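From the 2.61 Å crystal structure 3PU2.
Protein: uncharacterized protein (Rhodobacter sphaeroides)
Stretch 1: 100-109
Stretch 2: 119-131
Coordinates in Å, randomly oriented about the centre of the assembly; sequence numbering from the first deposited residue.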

# COMPACT_ATOMS: atom_id res chain seq x y z
N THR A 100 -13.95 -8.81 3.46
CA THR A 100 -12.72 -8.95 4.23
C THR A 100 -11.77 -9.94 3.53
O THR A 100 -11.34 -9.73 2.37
N GLY A 101 -11.46 -11.02 4.26
CA GLY A 101 -10.56 -12.06 3.80
C GLY A 101 -9.96 -12.72 5.03
O GLY A 101 -10.09 -13.92 5.24
N GLY A 102 -9.33 -11.90 5.86
CA GLY A 102 -8.67 -12.36 7.08
C GLY A 102 -7.49 -11.42 7.28
O GLY A 102 -7.31 -10.49 6.48
N GLU A 103 -6.68 -11.63 8.32
CA GLU A 103 -5.54 -10.75 8.53
C GLU A 103 -4.49 -11.00 7.45
O GLU A 103 -4.18 -12.14 7.15
N THR A 104 -3.93 -9.94 6.86
CA THR A 104 -2.93 -10.12 5.82
C THR A 104 -1.58 -9.51 6.19
O THR A 104 -1.50 -8.57 7.00
N LEU A 105 -0.51 -10.04 5.60
CA LEU A 105 0.83 -9.50 5.87
C LEU A 105 1.36 -8.89 4.58
O LEU A 105 1.51 -9.58 3.57
N VAL A 106 1.67 -7.60 4.65
CA VAL A 106 2.14 -6.84 3.51
C VAL A 106 3.60 -6.49 3.56
O VAL A 106 4.08 -5.92 4.53
N THR A 107 4.32 -6.79 2.48
CA THR A 107 5.75 -6.54 2.41
C THR A 107 6.13 -5.55 1.32
O THR A 107 5.82 -5.75 0.15
N LEU A 108 6.81 -4.47 1.70
CA LEU A 108 7.23 -3.46 0.75
C LEU A 108 8.75 -3.42 0.70
O LEU A 108 9.41 -3.23 1.72
N GLN A 109 9.29 -3.59 -0.49
CA GLN A 109 10.72 -3.57 -0.68
C GLN A 109 11.04 -2.47 -1.70
O GLN A 109 10.48 -2.45 -2.79
N LEU A 119 9.22 -0.24 -6.60
CA LEU A 119 8.52 -0.70 -5.40
C LEU A 119 8.00 -2.10 -5.62
O LEU A 119 7.18 -2.34 -6.50
N ALA A 120 8.52 -3.03 -4.81
CA ALA A 120 8.08 -4.42 -4.88
C ALA A 120 7.18 -4.62 -3.67
O ALA A 120 7.58 -4.35 -2.52
N MSE A 121 5.95 -5.07 -3.92
CA MSE A 121 4.99 -5.30 -2.87
C MSE A 121 4.41 -6.70 -2.92
O MSE A 121 4.12 -7.22 -3.99
N ALA A 122 4.25 -7.31 -1.75
CA ALA A 122 3.70 -8.66 -1.64
C ALA A 122 2.70 -8.71 -0.49
O ALA A 122 2.89 -8.08 0.57
N VAL A 123 1.63 -9.47 -0.69
CA VAL A 123 0.60 -9.61 0.32
C VAL A 123 0.35 -11.09 0.53
O VAL A 123 -0.03 -11.79 -0.40
N ASP A 124 0.61 -11.57 1.75
CA ASP A 124 0.38 -12.98 2.05
C ASP A 124 -0.99 -13.05 2.70
O ASP A 124 -1.26 -12.32 3.65
N TYR A 125 -1.83 -13.92 2.18
CA TYR A 125 -3.19 -14.10 2.68
C TYR A 125 -3.35 -15.32 3.60
O TYR A 125 -2.49 -16.20 3.63
N ALA A 126 -4.45 -15.35 4.34
CA ALA A 126 -4.73 -16.43 5.29
C ALA A 126 -4.82 -17.78 4.62
O ALA A 126 -4.04 -18.68 4.89
N THR A 127 -5.80 -17.89 3.73
CA THR A 127 -6.05 -19.13 3.00
C THR A 127 -5.86 -18.93 1.51
O THR A 127 -5.56 -17.83 1.06
N PRO A 128 -5.98 -20.00 0.72
CA PRO A 128 -5.80 -19.74 -0.71
C PRO A 128 -7.10 -19.21 -1.31
O PRO A 128 -7.12 -18.67 -2.41
N GLU A 129 -8.20 -19.36 -0.57
CA GLU A 129 -9.50 -18.86 -1.04
C GLU A 129 -9.68 -17.39 -0.61
O GLU A 129 -10.58 -16.70 -1.10
N ALA A 130 -8.83 -16.93 0.30
CA ALA A 130 -8.87 -15.54 0.76
C ALA A 130 -8.12 -14.77 -0.31
O ALA A 130 -8.41 -13.61 -0.59
N ARG A 131 -7.13 -15.44 -0.89
CA ARG A 131 -6.31 -14.88 -1.94
C ARG A 131 -7.21 -14.87 -3.17
O ARG A 131 -7.02 -14.09 -4.10

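The most unusual feature of this contact lies before the paired strands begin, where two consecutive glycines, Gly101 and Gly102, lie beside Ala126 and Ala130 of stretch 2. Gly102 has backbone angles that by themselves call for glycine, since a CB would be jammed against the carbonyl O of Gly101. That CB would also sit tightly, 3.4 Å, from Ala126 CB. Ala130 CB points toward stretch 1 and lies 4.0 Å from Gly101 O; a CB on Gly101 would itself be 4.2 Å from Ala130 CB, which is not tight.

Beyond the glycines, strands 104-109 and 119-124 run antiparallel. Three hydrogen-bonded pairs fix the register: Leu105 with Asp124, Thr107 with Ala122, and Gln109 with Ala120. Each pair makes two backbone bonds. The shortest runs from Thr107 N to Ala122 O, 2.7 Å; its return bond, Ala122 N to Thr107 O, is 2.9 Å. All six cross-strand hydrogen bonds are backbone to backbone, so the side chains add packing rather than polar bonds between the stretches.

Side chains alternate between the two faces of the sheet. One face carries Val106, Leu108, Met121 and Val123, and it is apolar. Val106 is in the t rotamer; its CG2 lies 4.3 Å from CG2 of Val123, also t. Val106 CG1 is 4.3 Å from Met121 CG. Met121 is a selenomethionine, with chi1 and chi2 both t and chi3 between wells at 131°. Leu108 has chi1 m and chi2 t, and its end comes nearer to stretch 2. Leu108 CD2 reaches Met121 CG at 3.8 Å. Leu119, with chi1 t and chi2 p, starts sideways, but its end also comes nearer, and its CD1 lies 4.2 Å from Leu108 CB.

The other face carries Leu105, Thr107, Gln109, Ala120, Ala122 and Asp124. Its side chains are more mixed in character. The two alanines offer only methyl groups: Ala122 CB is 4.3 Å from Thr107 CB, and Ala120 CB is 4.1 Å from Gln109 CB. Thr107 is m. The end of Gln109 leads away from stretch 2, with chi1 and chi2 off the standard wells. Leu105, chi1 t and chi2 p, approaches Asp124 loosely, with CD2 4.3 Å from OD2. Asp124 is m, and its OD1 is hydrogen-bonded elsewhere in the structure.

Thr104 and Tyr125 close the end of the ladder. Thr104 is p and points sideways. Its CG2 meets Tyr125 CD1 at 3.4 Å, approaching the ring obliquely, while its CB lies 3.9 Å from Val123 CG1. Thr104 OG1 has its hydrogen bond elsewhere. Tyr125 has its CA-to-CB bond pointing away, but with chi1 m and chi2 -82° the ring returns to stretch 1.

Thr127 has no contact with stretch 1. In the p rotamer, its OG1 accepts a weak capping bond from Ala130 N, 3.1 Å, at the turn leading into the helix.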

# COMPACT_ATOMS: atom_id res chain seq x y z
CB THR A 100 -13.03 -9.44 5.69
OG1 THR A 100 -14.02 -8.60 6.29
CG2 THR A 100 -11.77 -9.40 6.56
CB GLU A 103 -4.92 -10.97 9.92
CG GLU A 103 -4.00 -9.82 10.38
CD GLU A 103 -3.76 -9.80 11.89
OE1 GLU A 103 -4.71 -10.04 12.66
OE2 GLU A 103 -2.61 -9.54 12.31
CB THR A 104 -3.38 -9.47 4.47
OG1 THR A 104 -3.52 -8.06 4.63
CG2 THR A 104 -4.71 -10.05 4.01
CB LEU A 105 1.78 -10.60 6.34
CG LEU A 105 3.08 -10.06 6.93
CD1 LEU A 105 2.89 -9.81 8.42
CD2 LEU A 105 4.19 -11.07 6.71
CB VAL A 106 1.35 -5.54 3.41
CG1 VAL A 106 1.73 -4.80 2.17
CG2 VAL A 106 -0.13 -5.83 3.44
CB THR A 107 6.50 -7.87 2.15
OG1 THR A 107 5.95 -8.90 2.99
CG2 THR A 107 7.99 -7.72 2.43
CB LEU A 108 6.73 -2.07 1.15
CG LEU A 108 5.23 -1.92 1.40
CD1 LEU A 108 5.00 -0.61 2.12
CD2 LEU A 108 4.43 -1.98 0.10
CB GLN A 109 11.19 -4.93 -1.20
CG GLN A 109 12.57 -5.37 -0.76
CD GLN A 109 12.51 -6.61 0.12
OE1 GLN A 109 11.69 -7.51 -0.10
NE2 GLN A 109 13.39 -6.68 1.11
CB LEU A 119 7.33 0.21 -5.07
CG LEU A 119 6.42 -0.24 -3.91
CD1 LEU A 119 7.21 -0.29 -2.62
CD2 LEU A 119 5.26 0.72 -3.75
CB ALA A 120 9.28 -5.35 -4.82
CB MSE A 121 3.86 -4.27 -2.98
CG MSE A 121 2.70 -4.56 -2.04
SE MSE A 121 1.42 -3.13 -1.92
CE MSE A 121 -0.18 -4.17 -2.18
CB ALA A 122 4.80 -9.64 -1.38
CB VAL A 123 -0.72 -8.92 -0.14
CG1 VAL A 123 -1.75 -8.97 0.97
CG2 VAL A 123 -0.44 -7.49 -0.52
CB ASP A 124 1.43 -13.52 3.03
CG ASP A 124 2.80 -13.68 2.40
OD1 ASP A 124 2.89 -14.29 1.31
OD2 ASP A 124 3.79 -13.19 3.01
CB TYR A 125 -4.15 -14.20 1.48
CG TYR A 125 -4.24 -12.89 0.72
CD1 TYR A 125 -5.09 -11.86 1.15
CD2 TYR A 125 -3.43 -12.65 -0.38
CE1 TYR A 125 -5.11 -10.62 0.51
CE2 TYR A 125 -3.44 -11.40 -1.03
CZ TYR A 125 -4.28 -10.40 -0.56
OH TYR A 125 -4.24 -9.16 -1.13
CB ALA A 126 -6.02 -16.15 6.03
CB THR A 127 -7.50 -19.62 3.28
OG1 THR A 127 -8.44 -18.58 2.93
CG2 THR A 127 -7.67 -19.95 4.76
CB PRO A 128 -5.40 -21.11 -1.27
CG PRO A 128 -4.73 -21.77 -0.10
CD PRO A 128 -5.69 -21.41 1.02
CB GLU A 129 -10.64 -19.73 -0.50
CG GLU A 129 -10.70 -19.83 1.02
CD GLU A 129 -10.02 -21.08 1.57
OE1 GLU A 129 -9.00 -21.52 1.00
OE2 GLU A 129 -10.52 -21.61 2.60
CB ALA A 130 -8.18 -15.40 2.10
CB ARG A 131 -5.09 -15.78 -2.17
CG ARG A 131 -3.89 -15.12 -2.82
CD ARG A 131 -4.19 -14.75 -4.25
NE ARG A 131 -3.26 -15.37 -5.18
CZ ARG A 131 -3.59 -15.75 -6.40
NH1 ARG A 131 -4.83 -15.57 -6.84
NH2 ARG A 131 -2.68 -16.29 -7.20